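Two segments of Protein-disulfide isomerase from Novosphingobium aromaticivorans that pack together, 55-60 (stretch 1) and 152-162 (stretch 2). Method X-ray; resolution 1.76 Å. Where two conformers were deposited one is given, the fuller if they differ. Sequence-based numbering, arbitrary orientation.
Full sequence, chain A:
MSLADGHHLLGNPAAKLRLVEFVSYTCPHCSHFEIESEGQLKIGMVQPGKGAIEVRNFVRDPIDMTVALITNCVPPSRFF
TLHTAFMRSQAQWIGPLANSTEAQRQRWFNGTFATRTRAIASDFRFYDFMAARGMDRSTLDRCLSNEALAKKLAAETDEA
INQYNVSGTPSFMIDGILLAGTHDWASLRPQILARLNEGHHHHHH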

ATOM      1  N   VAL A  55       4.049  -0.157  -7.436  1.00 25.12           N
ATOM      2  CA  VAL A  55       3.517  -0.446  -6.104  1.00 22.96           C
ATOM      3  C   VAL A  55       2.178  -1.116  -6.277  1.00 23.57           C
ATOM      4  O   VAL A  55       1.294  -0.592  -6.952  1.00 26.33           O
ATOM      5  CB  VAL A  55       3.402   0.839  -5.261  1.00 24.20           C
ATOM      6  CG1 VAL A  55       2.644   0.585  -3.954  1.00 27.36           C
ATOM      7  CG2 VAL A  55       4.794   1.379  -4.984  1.00 26.24           C
ATOM      8  N   ARG A  56       2.066  -2.306  -5.708  1.00 22.60           N
ATOM      9  CA  ARG A  56       0.784  -2.985  -5.702  0.50 21.23           C
ATOM     10  C   ARG A  56       0.240  -3.069  -4.288  1.00 26.35           C
ATOM     11  O   ARG A  56       0.942  -3.446  -3.331  1.00 25.32           O
ATOM     12  CB  ARG A  56       0.858  -4.359  -6.351  0.50 16.35           C
ATOM     13  CG  ARG A  56       1.277  -4.332  -7.817  0.50 16.37           C
ATOM     14  CD  ARG A  56       1.401  -5.745  -8.310  0.50 14.81           C
ATOM     15  NE  ARG A  56       1.935  -5.814  -9.664  0.50 22.67           N
ATOM     16  CZ  ARG A  56       1.978  -6.923 -10.391  0.50 32.60           C
ATOM     17  NH1 ARG A  56       1.495  -8.065  -9.909  0.50 31.34           N
ATOM     18  NH2 ARG A  56       2.495  -6.886 -11.603  0.50 14.42           N
ATOM     19  N   ASN A  57      -1.024  -2.671  -4.160  1.00 21.82           N
ATOM     20  CA  ASN A  57      -1.711  -2.748  -2.876  1.00 22.75           C
ATOM     21  C   ASN A  57      -2.147  -4.181  -2.638  1.00 21.63           C
ATOM     22  O   ASN A  57      -3.118  -4.673  -3.225  1.00 25.84           O
ATOM     23  CB  ASN A  57      -2.908  -1.804  -2.832  1.00 21.56           C
ATOM     24  CG  ASN A  57      -2.511  -0.360  -3.015  1.00 23.68           C
ATOM     25  OD1 ASN A  57      -2.899   0.289  -3.988  1.00 27.01           O
ATOM     26  ND2 ASN A  57      -1.740   0.150  -2.089  1.00 25.07           N
ATOM     27  N   PHE A  58      -1.405  -4.853  -1.772  1.00 18.31           N
ATOM     28  CA  PHE A  58      -1.728  -6.222  -1.405  1.00 19.20           C
ATOM     29  C   PHE A  58      -2.580  -6.105  -0.143  1.00 20.45           C
ATOM     30  O   PHE A  58      -2.050  -5.943   0.963  1.00 21.83           O
ATOM     31  CB  PHE A  58      -0.447  -6.993  -1.123  1.00 19.92           C
ATOM     32  CG  PHE A  58      -0.668  -8.451  -0.873  1.00 22.00           C
ATOM     33  CD1 PHE A  58      -0.887  -9.320  -1.930  1.00 24.98           C
ATOM     34  CD2 PHE A  58      -0.671  -8.952   0.435  1.00 23.99           C
ATOM     35  CE1 PHE A  58      -1.101 -10.679  -1.694  1.00 25.05           C
ATOM     36  CE2 PHE A  58      -0.872 -10.309   0.690  1.00 21.06           C
ATOM     37  CZ  PHE A  58      -1.084 -11.171  -0.372  1.00 22.57           C
ATOM     38  N   VAL A  59      -3.902  -6.208  -0.317  1.00 17.53           N
ATOM     39  CA  VAL A  59      -4.817  -5.864   0.780  1.00 18.52           C
ATOM     40  C   VAL A  59      -5.100  -7.083   1.653  1.00 21.52           C
ATOM     41  O   VAL A  59      -5.663  -8.068   1.163  1.00 20.70           O
ATOM     42  CB  VAL A  59      -6.133  -5.304   0.216  1.00 21.28           C
ATOM     43  CG1 VAL A  59      -7.118  -5.047   1.362  1.00 21.71           C
ATOM     44  CG2 VAL A  59      -5.881  -4.010  -0.596  1.00 17.14           C
ATOM     45  N   ARG A  60      -4.725  -7.019   2.932  1.00 19.08           N
ATOM     46  CA  ARG A  60      -4.721  -8.213   3.803  1.00 19.75           C
ATOM     47  C   ARG A  60      -5.917  -8.326   4.745  1.00 23.06           C
ATOM     48  O   ARG A  60      -6.197  -9.425   5.275  1.00 22.40           O
ATOM     49  CB  ARG A  60      -3.446  -8.260   4.664  1.00 20.75           C
ATOM     50  CG  ARG A  60      -2.114  -8.283   3.859  1.00 19.05           C
ATOM     51  CD  ARG A  60      -0.934  -8.452   4.789  1.00 22.62           C
ATOM     52  NE  ARG A  60      -0.961  -7.412   5.828  1.00 21.73           N
ATOM     53  CZ  ARG A  60      -0.510  -7.578   7.063  1.00 27.54           C
ATOM     54  NH1 ARG A  60       0.014  -8.744   7.422  1.00 24.73           N
ATOM     55  NH2 ARG A  60      -0.609  -6.578   7.951  1.00 25.45           N
ATOM     56  N   LYS A 152     -12.313  -4.342  -6.904  1.00 22.20           N
ATOM     57  CA  LYS A 152     -11.183  -4.348  -7.847  0.50 26.03           C
ATOM     58  C   LYS A 152      -9.854  -4.525  -7.108  1.00 25.22           C
ATOM     59  O   LYS A 152      -8.966  -5.259  -7.562  1.00 24.39           O
ATOM     60  CB  LYS A 152     -11.166  -3.075  -8.690  0.50 27.69           C
ATOM     61  CG  LYS A 152     -12.354  -2.948  -9.640  0.50 35.01           C
ATOM     62  CD  LYS A 152     -12.248  -3.878 -10.848  0.50 39.54           C
ATOM     63  CE  LYS A 152     -11.490  -3.221 -11.990  0.50 47.82           C
ATOM     64  NZ  LYS A 152     -11.415  -4.105 -13.180  0.50 50.13           N
ATOM     65  N   LEU A 153      -9.737  -3.868  -5.959  1.00 23.94           N
ATOM     66  CA  LEU A 153      -8.544  -4.039  -5.134  1.00 21.29           C
ATOM     67  C   LEU A 153      -8.483  -5.461  -4.576  1.00 18.80           C
ATOM     68  O   LEU A 153      -7.400  -6.038  -4.502  1.00 20.63           O
ATOM     69  CB  LEU A 153      -8.501  -3.025  -3.999  1.00 22.29           C
ATOM     70  CG  LEU A 153      -8.369  -1.557  -4.416  1.00 21.11           C
ATOM     71  CD1 LEU A 153      -8.608  -0.713  -3.140  1.00 24.82           C
ATOM     72  CD2 LEU A 153      -7.030  -1.233  -5.063  1.00 26.90           C
ATOM     73  N   ALA A 154      -9.632  -6.021  -4.193  1.00 18.86           N
ATOM     74  CA  ALA A 154      -9.705  -7.431  -3.788  1.00 21.44           C
ATOM     75  C   ALA A 154      -9.265  -8.374  -4.932  1.00 24.57           C
ATOM     76  O   ALA A 154      -8.502  -9.319  -4.725  1.00 21.54           O
ATOM     77  CB  ALA A 154     -11.113  -7.779  -3.318  1.00 20.34           C
ATOM     78  N   ALA A 155      -9.699  -8.062  -6.149  1.00 24.85           N
ATOM     79  CA  ALA A 155      -9.356  -8.896  -7.317  1.00 28.31           C
ATOM     80  C   ALA A 155      -7.853  -8.831  -7.618  1.00 25.99           C
ATOM     81  O   ALA A 155      -7.213  -9.844  -7.943  1.00 23.15           O
ATOM     82  CB  ALA A 155     -10.192  -8.466  -8.544  1.00 27.49           C
ATOM     83  N   GLU A 156      -7.298  -7.634  -7.518  1.00 20.43           N
ATOM     84  CA  GLU A 156      -5.863  -7.420  -7.717  1.00 19.76           C
ATOM     85  C   GLU A 156      -5.053  -8.218  -6.671  1.00 22.16           C
ATOM     86  O   GLU A 156      -4.025  -8.836  -6.977  1.00 19.74           O
ATOM     87  CB  GLU A 156      -5.603  -5.905  -7.642  1.00 22.65           C
ATOM     88  CG  GLU A 156      -4.164  -5.503  -7.771  1.00 30.49           C
ATOM     89  CD  GLU A 156      -3.546  -5.310  -6.412  1.00 26.88           C
ATOM     90  OE1 GLU A 156      -4.172  -4.639  -5.549  1.00 30.60           O
ATOM     91  OE2 GLU A 156      -2.439  -5.840  -6.211  1.00 34.56           O
ATOM     92  N   THR A 157      -5.530  -8.203  -5.434  1.00 18.80           N
ATOM     93  CA  THR A 157      -4.900  -8.920  -4.339  1.00 18.48           C
ATOM     94  C   THR A 157      -4.989 -10.427  -4.598  1.00 21.80           C
ATOM     95  O   THR A 157      -4.004 -11.172  -4.404  1.00 21.83           O
ATOM     96  CB  THR A 157      -5.576  -8.556  -2.986  1.00 17.99           C
ATOM     97  OG1 THR A 157      -5.358  -7.158  -2.741  1.00 20.75           O
ATOM     98  CG2 THR A 157      -4.985  -9.388  -1.821  1.00 21.10           C
ATOM     99  N   ASP A 158      -6.158 -10.869  -5.052  1.00 19.93           N
ATOM    100  CA  ASP A 158      -6.359 -12.290  -5.349  1.00 17.22           C
ATOM    101  C   ASP A 158      -5.391 -12.725  -6.471  1.00 20.23           C
ATOM    102  O   ASP A 158      -4.890 -13.857  -6.424  1.00 23.90           O
ATOM    103  CB  ASP A 158      -7.804 -12.565  -5.772  1.00 19.64           C
ATOM    104  CG  ASP A 158      -8.798 -12.510  -4.604  1.00 17.93           C
ATOM    105  OD1 ASP A 158      -8.379 -12.476  -3.411  1.00 22.35           O
ATOM    106  OD2 ASP A 158     -10.012 -12.493  -4.906  1.00 20.61           O
ATOM    107  N   GLU A 159      -5.136 -11.846  -7.444  1.00 21.78           N
ATOM    108  CA  GLU A 159      -4.165 -12.127  -8.552  1.00 21.72           C
ATOM    109  C   GLU A 159      -2.765 -12.386  -8.007  1.00 24.05           C
ATOM    110  O   GLU A 159      -2.077 -13.318  -8.447  1.00 24.71           O
ATOM    111  CB  GLU A 159      -4.130 -10.981  -9.581  1.00 22.56           C
ATOM    112  CG  GLU A 159      -3.359 -11.300 -10.902  1.00 29.21           C
ATOM    113  CD  GLU A 159      -1.851 -10.995 -10.888  1.00 46.76           C
ATOM    114  OE1 GLU A 159      -1.325 -10.424  -9.910  1.00 44.95           O
ATOM    115  OE2 GLU A 159      -1.174 -11.338 -11.884  1.00 53.05           O
ATOM    116  N   ALA A 160      -2.345 -11.551  -7.053  1.00 22.80           N
ATOM    117  CA  ALA A 160      -1.060 -11.735  -6.369  1.00 23.16           C
ATOM    118  C   ALA A 160      -0.977 -13.078  -5.628  1.00 22.92           C
ATOM    119  O   ALA A 160       0.032 -13.798  -5.725  1.00 26.04           O
ATOM    120  CB  ALA A 160      -0.815 -10.577  -5.410  1.00 22.69           C
ATOM    121  N   ILE A 161      -2.033 -13.405  -4.885  1.00 20.36           N
ATOM    122  CA  ILE A 161      -2.107 -14.643  -4.122  1.00 20.90           C
ATOM    123  C   ILE A 161      -2.093 -15.840  -5.086  1.00 23.41           C
ATOM    124  O   ILE A 161      -1.306 -16.769  -4.910  1.00 23.63           O
ATOM    125  CB  ILE A 161      -3.375 -14.663  -3.236  1.00 22.68           C
ATOM    126  CG1 ILE A 161      -3.242 -13.630  -2.106  1.00 20.22           C
ATOM    127  CG2 ILE A 161      -3.638 -16.069  -2.678  1.00 21.88           C
ATOM    128  CD1 ILE A 161      -4.505 -13.536  -1.243  1.00 23.79           C
ATOM    129  N   ASN A 162      -2.918 -15.775  -6.127  1.00 22.07           N
ATOM    130  CA  ASN A 162      -3.068 -16.911  -7.047  1.00 21.73           C
ATOM    131  C   ASN A 162      -1.880 -17.128  -7.990  1.00 24.16           C
ATOM    132  O   ASN A 162      -1.365 -18.243  -8.081  1.00 30.10           O
ATOM    133  CB  ASN A 162      -4.334 -16.776  -7.880  1.00 23.16           C
ATOM    134  CG  ASN A 162      -4.528 -17.972  -8.803  1.00 21.86           C
ATOM    135  OD1 ASN A 162      -4.448 -19.116  -8.362  1.00 24.23           O
ATOM    136  ND2 ASN A 162      -4.733 -17.706 -10.068  1.00 22.81           N
TER

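The helical segment 152-162, part of a longer helix, crosses the end of the strand that ends at Asn57 and the loop that follows it, the strand and helix axes passing 8.9 Å apart at 109°. The backbones come nearest at Phe58 and Thr157, whose CA atoms lie 5.1 Å apart. Near the start of the helical segment, Leu153 points toward stretch 1 and makes a loose apolar contact, its CB 4.4 Å from Val59 CG2. One turn later, Glu156 reaches the end of the strand: its OE1 lies 2.6 Å from Asn57 O, a very short approach for two oxygens. Thr157 forms the centre of the contact. Its OG1 accepts a nearly linear hydrogen bond from Val59 N (3.0 Å, 168°) while donating to Leu153 O within the helix (2.9 Å), so the one hydroxyl ties the loop backbone to the helix backbone. Its methyl CG2 sits over one face of the Phe58 ring, 4.3 Å from the centroid, in a CH-pi contact. Glu159 adds a long salt bridge, OE1 to Arg56 NH1 at 3.7 Å. Ala160 then meets the ring edge, with CB 3.7 Å from Phe58 CD1, and Ile161 CG1 approaches Phe58 CE1 at 3.7 Å, extending the apolar surface around the phenyl group.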